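Local structure of acyl-coenzyme A oxidase (Caenorhabditis elegans, 5K3H) at residues D130-Q133 against A134-I138; I121-L124 against N125-S129; Y661-P664 against M665-K668. The protein catalyses the FAD-dependent, oxygen-consuming desaturation of fatty acyl-CoA side chains to enoyl-CoA, releasing hydrogen peroxide, in the first step of peroxisomal beta-oxidation. All coordinates share one frame; numbering follows the deposited sequence.

Interaction 1 of 3, residues D130-Q133 against A134-I138; sequences DEQQ and AKWLI
Gln132 and Trp136, one turn apart on helix 130-141, show how a single glutamine can serve both the backbone and the packing of a first helical turn. Its carbonyl O accepts two backbone donors: Trp136 N at 2.9 Å, in the usual i to i+4 bond, and Lys135 N at 3.0 Å, which comes from above the carbonyl plane in an i to i+3 bond. Before it, Ala134 N donates to Asp130 O at 2.9 Å. After it, Gln133 O takes its straighter bond from Ile138 N (i to i+5, 3.3 Å), while the i to i+4 bond from Leu137 N is weak, a local departure from regular alpha-helical bonding.

The side-chain amide of Gln132 is buried and fully engaged. NE2 donates to the carbonyls of Thr263 and Leu265, while OE1 accepts from the backbone N of Met267 and of Ser129, and four bonds together fix the rotation of the amide. Its CG, standing beside the backbone N and anti to the carbonyl carbon (chi1 -74°), runs alongside the indole and meets Trp136 CZ3 at 3.7 Å, with amide and ring planes 43° apart. Lys135 lays its CD over one face of the same ring, near the rim.

Gln133 points the same way as Leu137, their CB atoms 3.9 Å apart, and Leu137 continues onto Ile121 and Leu124 of the preceding helix. The amide NE2 of Gln133 probably donates to Leu124 O, a second donor beside Ala128 N.

Ser129, the N-cap, caps Gln132 N through OG (2.9 Å), and the return bond from Ser129 N to Gln132 OE1 completes a capping box, the motif that opens helix 130-141 in the N-terminal helical part of the oxidase.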
# COMPACT_ATOMS: atom_id res chain seq x y z
N ASP B 130 7.30 43.26 -6.96
CA ASP B 130 6.14 43.78 -7.66
C ASP B 130 6.55 43.94 -9.12
O ASP B 130 5.88 43.42 -10.01
CB ASP B 130 5.71 45.12 -7.07
CG ASP B 130 4.67 44.98 -5.98
OD1 ASP B 130 3.50 44.69 -6.30
OD2 ASP B 130 5.03 45.15 -4.79
N GLU B 131 7.65 44.65 -9.35
CA GLU B 131 8.14 44.83 -10.71
C GLU B 131 8.34 43.49 -11.40
O GLU B 131 8.11 43.37 -12.62
CB GLU B 131 9.42 45.65 -10.69
CG GLU B 131 10.00 45.99 -12.04
CD GLU B 131 11.19 46.93 -11.91
OE1 GLU B 131 11.68 47.12 -10.77
OE2 GLU B 131 11.61 47.51 -12.94
N GLN B 132 8.80 42.47 -10.66
CA GLN B 132 8.99 41.15 -11.26
C GLN B 132 7.65 40.45 -11.52
O GLN B 132 7.49 39.80 -12.56
CB GLN B 132 9.90 40.29 -10.37
CG GLN B 132 11.37 40.72 -10.46
CD GLN B 132 12.25 40.12 -9.38
OE1 GLN B 132 11.81 39.92 -8.25
NE2 GLN B 132 13.50 39.82 -9.73
N GLN B 133 6.69 40.58 -10.60
CA GLN B 133 5.36 39.99 -10.79
C GLN B 133 4.68 40.54 -12.04
O GLN B 133 4.02 39.79 -12.77
CB GLN B 133 4.51 40.26 -9.56
CG GLN B 133 4.99 39.51 -8.34
CD GLN B 133 4.14 39.81 -7.15
OE1 GLN B 133 3.22 40.60 -7.24
NE2 GLN B 133 4.46 39.20 -6.02
N ALA B 134 4.82 41.85 -12.27
CA ALA B 134 4.25 42.47 -13.47
C ALA B 134 4.79 41.82 -14.74
O ALA B 134 4.10 41.79 -15.76
CB ALA B 134 4.52 43.98 -13.46
N LYS B 135 6.02 41.29 -14.68
CA LYS B 135 6.67 40.70 -15.84
C LYS B 135 6.41 39.20 -15.98
O LYS B 135 6.13 38.74 -17.09
CB LYS B 135 8.18 40.93 -15.73
CG LYS B 135 8.98 40.45 -16.95
CD LYS B 135 10.50 40.63 -16.75
CE LYS B 135 10.93 42.10 -16.69
NZ LYS B 135 12.43 42.17 -16.61
N TRP B 136 6.43 38.44 -14.88
CA TRP B 136 6.30 36.98 -14.94
C TRP B 136 4.98 36.43 -14.41
O TRP B 136 4.43 35.50 -15.00
CB TRP B 136 7.46 36.33 -14.18
CG TRP B 136 8.78 36.56 -14.85
CD1 TRP B 136 9.08 36.34 -16.17
CD2 TRP B 136 9.99 37.04 -14.25
NE1 TRP B 136 10.39 36.66 -16.42
CE2 TRP B 136 10.97 37.09 -15.26
CE3 TRP B 136 10.34 37.42 -12.95
CZ2 TRP B 136 12.28 37.51 -15.01
CZ3 TRP B 136 11.64 37.84 -12.70
CH2 TRP B 136 12.59 37.89 -13.73
N LEU B 137 4.48 36.97 -13.30
CA LEU B 137 3.25 36.45 -12.71
C LEU B 137 2.06 36.64 -13.64
O LEU B 137 1.18 35.77 -13.71
CB LEU B 137 2.99 37.11 -11.36
CG LEU B 137 1.70 36.75 -10.62
CD1 LEU B 137 1.55 35.24 -10.42
CD2 LEU B 137 1.70 37.48 -9.31
N ILE B 138 2.00 37.78 -14.34
CA ILE B 138 0.90 38.03 -15.27
C ILE B 138 0.89 37.00 -16.39
O ILE B 138 -0.15 36.44 -16.74
CB ILE B 138 0.98 39.46 -15.83
CG1 ILE B 138 0.87 40.52 -14.72
CG2 ILE B 138 -0.08 39.67 -16.91
CD1 ILE B 138 -0.36 40.39 -13.84

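Interaction 2 of 3, residues I121-L124 against N125-S129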
# COMPACT_ATOMS: atom_id res chain seq x y z
N ILE B 121 3.15 29.68 -9.48
CA ILE B 121 2.50 30.96 -9.21
C ILE B 121 2.62 31.31 -7.73
O ILE B 121 2.97 32.47 -7.42
CB ILE B 121 1.07 30.95 -9.73
CG1 ILE B 121 1.08 31.16 -11.24
CG2 ILE B 121 0.22 31.98 -9.03
CD1 ILE B 121 -0.18 30.71 -11.95
N PRO B 122 2.41 30.39 -6.77
CA PRO B 122 2.65 30.77 -5.36
C PRO B 122 4.07 31.27 -5.11
O PRO B 122 4.25 32.22 -4.33
CB PRO B 122 2.34 29.48 -4.60
CG PRO B 122 1.26 28.85 -5.42
CD PRO B 122 1.67 29.12 -6.86
N ALA B 123 5.08 30.68 -5.74
CA ALA B 123 6.44 31.18 -5.55
C ALA B 123 6.59 32.60 -6.10
O ALA B 123 7.26 33.44 -5.49
CB ALA B 123 7.43 30.20 -6.19
N LEU B 124 5.98 32.89 -7.25
CA LEU B 124 6.02 34.25 -7.80
C LEU B 124 5.35 35.26 -6.88
O LEU B 124 5.86 36.37 -6.70
CB LEU B 124 5.38 34.29 -9.18
CG LEU B 124 6.19 33.63 -10.29
CD1 LEU B 124 5.40 33.57 -11.57
CD2 LEU B 124 7.46 34.47 -10.47
N ASN B 125 4.19 34.92 -6.33
CA ASN B 125 3.55 35.80 -5.35
C ASN B 125 4.47 36.07 -4.17
O ASN B 125 4.62 37.22 -3.74
CB ASN B 125 2.25 35.17 -4.84
CG ASN B 125 1.13 35.26 -5.85
OD1 ASN B 125 1.01 36.25 -6.57
ND2 ASN B 125 0.30 34.21 -5.92
N ALA B 126 5.10 35.02 -3.64
CA ALA B 126 5.81 35.09 -2.36
C ALA B 126 7.19 35.74 -2.47
O ALA B 126 7.63 36.37 -1.50
CB ALA B 126 5.95 33.69 -1.77
N GLN B 127 7.88 35.58 -3.60
CA GLN B 127 9.30 35.90 -3.69
C GLN B 127 9.65 36.91 -4.78
O GLN B 127 10.68 37.58 -4.66
CB GLN B 127 10.12 34.62 -3.94
CG GLN B 127 9.82 33.45 -2.99
CD GLN B 127 10.25 32.09 -3.57
OE1 GLN B 127 10.73 32.02 -4.71
NE2 GLN B 127 10.07 31.02 -2.80
N ALA B 128 8.84 37.03 -5.83
CA ALA B 128 9.12 37.98 -6.89
C ALA B 128 8.72 39.38 -6.44
O ALA B 128 7.76 39.56 -5.69
CB ALA B 128 8.38 37.59 -8.17
N SER B 129 9.52 40.38 -6.84
CA SER B 129 9.15 41.76 -6.56
C SER B 129 7.91 42.15 -7.36
O SER B 129 7.54 41.48 -8.33
CB SER B 129 10.31 42.71 -6.88
OG SER B 129 10.46 42.88 -8.29
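Ile121 and Asn125 lie side by side and point the same way, with Ile121 CG2 placed 3.8 Å from Asn125 ND2. The isoleucine CG1 stands beside the backbone N (chi1 -78°) and leads away, which leaves the CG2 branch alongside the asparagine amide. Asn125 also meets Leu137 of the following helix, and Ile121 meets Ala140 and Leu141.

On another side of the helix, Gln127 reaches back over the turn before it. With CG beside the backbone N (chi1 -50°) and the chain extended from there, it passes Ala123 O and brings OE1 to 4.0 Å from Ala123 CB. The polar end has its partner elsewhere, since OE1 is hydrogen-bonded to Thr217 OG1, and both Ala123 and Gln127 pack on Tyr149. With an alanine in place of Gln127, the Thr217 hydroxyl would probably lose its amide partner, and a gap would be likely to open beside Tyr149.

Leu124 and Ala128 form the third pair, CD2 meeting CB at 4.0 Å. The backbone bonds run i to i+4 from Asn125 N to Ile121 O (2.9 Å) and become less straight through Ala126 N to Pro122 O and Gln127 N to Ala123 O; Ala128 N then reaches Leu124 O at 3.2 Å from above the carbonyl plane.

This is the last turn of helix 114-127, where the chain leaves helical geometry at Ala128, lying against strand 147-150, whose Tyr149 belongs to the FAD site shared between subunits.

Interaction 3 of 3, residues Y661-P664 against M665-K668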
# COMPACT_ATOMS: atom_id res chain seq x y z
N TYR B 661 3.70 -16.55 -30.81
CA TYR B 661 4.25 -17.54 -29.90
C TYR B 661 3.09 -18.38 -29.40
O TYR B 661 1.96 -18.26 -29.87
CB TYR B 661 4.98 -16.86 -28.74
CG TYR B 661 5.97 -15.77 -29.13
CD1 TYR B 661 7.17 -16.07 -29.76
CD2 TYR B 661 5.71 -14.44 -28.84
CE1 TYR B 661 8.08 -15.09 -30.09
CE2 TYR B 661 6.61 -13.45 -29.16
CZ TYR B 661 7.80 -13.77 -29.79
OH TYR B 661 8.71 -12.78 -30.12
N LEU B 662 3.37 -19.29 -28.47
CA LEU B 662 2.27 -19.95 -27.77
C LEU B 662 1.52 -20.95 -28.65
O LEU B 662 1.53 -22.15 -28.35
CB LEU B 662 1.28 -18.92 -27.18
CG LEU B 662 1.40 -18.60 -25.69
CD1 LEU B 662 2.85 -18.38 -25.27
CD2 LEU B 662 0.55 -17.37 -25.34
N LYS B 663 0.83 -20.50 -29.70
CA LYS B 663 0.22 -21.50 -30.58
C LYS B 663 1.27 -22.20 -31.43
O LYS B 663 1.25 -23.44 -31.49
CB LYS B 663 -0.94 -20.90 -31.37
CG LYS B 663 -1.78 -21.95 -32.10
CD LYS B 663 -2.97 -21.29 -32.80
CE LYS B 663 -2.56 -20.55 -34.07
NZ LYS B 663 -3.77 -19.99 -34.77
N PRO B 664 2.20 -21.51 -32.10
CA PRO B 664 3.35 -22.24 -32.66
C PRO B 664 4.00 -23.17 -31.65
O PRO B 664 4.32 -24.32 -31.99
CB PRO B 664 4.30 -21.11 -33.10
CG PRO B 664 3.37 -19.97 -33.46
CD PRO B 664 2.22 -20.07 -32.47
N MET B 665 4.14 -22.72 -30.40
CA MET B 665 4.73 -23.56 -29.37
C MET B 665 3.92 -24.83 -29.15
O MET B 665 4.48 -25.92 -28.99
CB MET B 665 4.84 -22.77 -28.07
CG MET B 665 5.31 -23.59 -26.87
SD MET B 665 4.85 -22.72 -25.35
CE MET B 665 3.07 -22.92 -25.38
N MET B 666 2.59 -24.71 -29.10
CA MET B 666 1.77 -25.88 -28.86
C MET B 666 1.79 -26.83 -30.05
O MET B 666 1.96 -28.05 -29.89
CB MET B 666 0.33 -25.46 -28.53
CG MET B 666 0.14 -24.88 -27.13
SD MET B 666 -1.61 -24.58 -26.76
CE MET B 666 -1.92 -23.12 -27.78
N GLU B 667 1.63 -26.28 -31.26
CA GLU B 667 1.63 -27.09 -32.48
C GLU B 667 2.90 -27.93 -32.58
O GLU B 667 2.85 -29.13 -32.88
CB GLU B 667 1.45 -26.18 -33.70
CG GLU B 667 -0.03 -25.89 -34.03
CD GLU B 667 -0.27 -24.52 -34.71
OE1 GLU B 667 -1.46 -24.11 -34.81
OE2 GLU B 667 0.71 -23.87 -35.16
N LYS B 668 4.05 -27.32 -32.28
CA LYS B 668 5.33 -28.02 -32.35
C LYS B 668 5.36 -29.24 -31.43
O LYS B 668 6.05 -30.23 -31.73
CB LYS B 668 6.43 -27.03 -31.97
CG LYS B 668 7.87 -27.48 -32.12
CD LYS B 668 8.79 -26.36 -31.60
CE LYS B 668 10.27 -26.75 -31.60
NZ LYS B 668 11.12 -25.64 -31.03
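The carboxylate of Glu667 turns one face toward the residue a turn earlier, Lys663. Over that face lie Lys663 CG, 3.5 Å from Glu667 OE1, and Lys663 O, 3.7 Å from Glu667 OE2. The two side chains cross obliquely, and with the lysine bent at chi3 (76°) its NZ stays 4.7 Å from Glu667 OE1, too far for a salt bridge. Instead, the ammonium is hydrogen-bonded to Lys226 O of the second subunit.

Both methionines wrap the carbonyl of Leu662, the N-cap residue. Met666 N donates to Leu662 O at 2.9 Å, Met666 CG comes within 3.3 Å of that oxygen, and Met665 folds back to set its CE 3.4 Å from it. Beyond this, Glu667 N meets Lys663 O in an almost straight bond, and Lys668 N donates to Pro664 O.

Leu662 and Met666 pack on Ala76 and Glu144 of the second subunit. The arrangement is a proline-containing first turn of a short helix, here the last modelled helix of the C-terminal part, held at the dimer interface.

Overall arrangement
Along the chain the three contacts come in series, none enclosing or crossing another; each closes only a helical turn, not a long loop. Interaction 2 ends helix 114-127, and interaction 1 opens helix 130-141 after a very short connection, so their centres lie 9 Å apart. Packing by Leu137 and a probable hydrogen bond from Gln133 join the two helices into one local unit in the N-terminal part of the oxidase, near strand 147-150. Interaction 3 stands about 63 to 66 Å away between centres, close to the C terminus, and touches neither of the others. Where the first pair joins neighbouring helices within one subunit, the last meets the second subunit of the dimer.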